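PDB 1KKO: methylaspartate ammonia-lyase, which catalyses the reversible anti elimination of ammonia from L-threo-3-methylaspartate to give mesaconate, a magnesium-dependent step of glutamate degradation. Local coordinates for residues D283-L288 with V317-A322. Sequence-based numbering, arbitrary orientation.
Sequences DQIRML and VDFTDA
Ile285 lies over one face of the Phe319 ring, and this CH-pi contact is the centre of an apolar junction between two helices. Ile285 CG1 stands 3.5 Å from the centroid of the Phe319 ring, only 6° off its normal, and nearly equidistant from all six ring carbons. With CG1 anti to the carbonyl carbon and CD1 extended beyond it (chi2 175°), the methyl end passes over the CD1–CE1 side of the ring and reaches Asp318, where Ile285 CD1 is 4.0 Å from Asp318 CB. The other branch turns to the end of the second segment: Ile285 CG2 meets Ala322 CB at 3.4 Å, a tight carbon pair. Two further side chains touch the ring at its edge, close to its plane. Gln284 CG comes within 3.9 Å of Phe319 CZ, and Leu288 CD1 approaches Phe319 CE2 equally closely.

Gln284 thus offers its aliphatic part to the ring while its buried amide is held on both atoms, OE1 by the backbone N of Ala278 and NE2 by the carbonyl of Val276. Asp318 directs its carboxylate away from Ile285 to a salt bridge with Lys281, at the start of the first helix.

The segments belong to helices 281-298 and 313-321, whose local axes run roughly parallel, 30° apart and 10.2 Å at closest approach. They are successive outer helices of the enolase-superfamily TIM barrel, joined through strand 303-306, which carries Ala306. Leu288 and Phe319 both pack on Ala306, seating the helix pair against the barrel wall, while helix 339-351 adjoins Val317 and Thr320.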
# COMPACT_ATOMS: atom_id res chain seq x y z
N ASP A 283 -8.62 25.72 -24.81
CA ASP A 283 -9.24 24.85 -25.80
C ASP A 283 -9.87 23.62 -25.13
O ASP A 283 -10.87 23.11 -25.61
CB ASP A 283 -8.24 24.39 -26.86
CG ASP A 283 -7.81 25.52 -27.79
OD1 ASP A 283 -8.50 26.56 -27.85
OD2 ASP A 283 -6.80 25.41 -28.50
N GLN A 284 -9.27 23.13 -24.04
CA GLN A 284 -9.81 21.98 -23.34
C GLN A 284 -11.18 22.32 -22.73
O GLN A 284 -12.13 21.54 -22.84
CB GLN A 284 -8.83 21.51 -22.26
CG GLN A 284 -9.25 20.23 -21.56
CD GLN A 284 -9.25 19.02 -22.46
OE1 GLN A 284 -8.71 19.05 -23.57
NE2 GLN A 284 -9.83 17.92 -21.97
N ILE A 285 -11.27 23.49 -22.12
CA ILE A 285 -12.53 23.94 -21.53
C ILE A 285 -13.60 24.03 -22.62
O ILE A 285 -14.72 23.52 -22.47
CB ILE A 285 -12.34 25.29 -20.82
CG1 ILE A 285 -11.49 25.08 -19.56
CG2 ILE A 285 -13.68 25.92 -20.47
CD1 ILE A 285 -11.15 26.35 -18.84
N ARG A 286 -13.25 24.66 -23.74
CA ARG A 286 -14.22 24.80 -24.83
C ARG A 286 -14.66 23.44 -25.39
O ARG A 286 -15.84 23.21 -25.65
CB ARG A 286 -13.64 25.66 -25.94
CG ARG A 286 -13.82 27.13 -25.68
CD ARG A 286 -13.42 27.99 -26.85
NE ARG A 286 -11.97 27.99 -27.00
CZ ARG A 286 -11.14 28.84 -26.40
NH1 ARG A 286 -9.84 28.74 -26.62
NH2 ARG A 286 -11.60 29.78 -25.59
N MSE A 287 -13.72 22.52 -25.54
CA MSE A 287 -14.03 21.22 -26.06
C MSE A 287 -14.96 20.42 -25.15
O MSE A 287 -15.93 19.81 -25.59
CB MSE A 287 -12.74 20.46 -26.25
CG MSE A 287 -12.95 19.03 -26.58
SE MSE A 287 -13.56 18.75 -28.37
CE MSE A 287 -12.80 20.24 -29.26
N LEU A 288 -14.65 20.39 -23.86
CA LEU A 288 -15.50 19.65 -22.94
C LEU A 288 -16.89 20.27 -22.89
O LEU A 288 -17.88 19.55 -22.83
CB LEU A 288 -14.89 19.62 -21.54
CG LEU A 288 -13.57 18.88 -21.39
CD1 LEU A 288 -13.19 18.85 -19.92
CD2 LEU A 288 -13.66 17.47 -21.94
N VAL A 317 -11.61 26.29 -10.77
CA VAL A 317 -12.58 27.37 -10.82
C VAL A 317 -12.97 27.67 -12.27
O VAL A 317 -14.16 27.81 -12.58
CB VAL A 317 -12.01 28.62 -10.14
CG1 VAL A 317 -12.83 29.86 -10.45
CG2 VAL A 317 -11.94 28.40 -8.64
N ASP A 318 -11.98 27.73 -13.16
CA ASP A 318 -12.24 28.04 -14.57
C ASP A 318 -13.07 26.96 -15.27
O ASP A 318 -14.00 27.27 -16.03
CB ASP A 318 -10.92 28.27 -15.30
CG ASP A 318 -10.19 29.52 -14.84
OD1 ASP A 318 -10.80 30.42 -14.22
OD2 ASP A 318 -8.98 29.68 -15.07
N PHE A 319 -12.74 25.69 -15.04
CA PHE A 319 -13.52 24.62 -15.63
C PHE A 319 -14.96 24.62 -15.09
O PHE A 319 -15.90 24.34 -15.82
CB PHE A 319 -12.87 23.25 -15.39
CG PHE A 319 -11.78 22.89 -16.38
CD1 PHE A 319 -10.52 23.46 -16.30
CD2 PHE A 319 -12.03 21.96 -17.36
CE1 PHE A 319 -9.54 23.11 -17.20
CE2 PHE A 319 -11.04 21.60 -18.26
CZ PHE A 319 -9.80 22.17 -18.17
N THR A 320 -15.10 24.91 -13.80
CA THR A 320 -16.40 24.99 -13.15
C THR A 320 -17.24 26.14 -13.69
O THR A 320 -18.39 25.95 -14.07
CB THR A 320 -16.19 25.13 -11.65
OG1 THR A 320 -15.56 23.94 -11.15
CG2 THR A 320 -17.53 25.24 -10.91
N ASP A 321 -16.65 27.33 -13.75
CA ASP A 321 -17.40 28.52 -14.17
C ASP A 321 -17.90 28.38 -15.59
O ASP A 321 -18.91 28.97 -15.95
CB ASP A 321 -16.51 29.75 -14.10
CG ASP A 321 -16.22 30.19 -12.69
OD1 ASP A 321 -16.85 29.68 -11.74
OD2 ASP A 321 -15.37 31.08 -12.46
N ALA A 322 -17.18 27.64 -16.42
CA ALA A 322 -17.56 27.45 -17.81
C ALA A 322 -18.67 26.40 -17.99
O ALA A 322 -19.17 26.24 -19.10
CB ALA A 322 -16.33 27.03 -18.60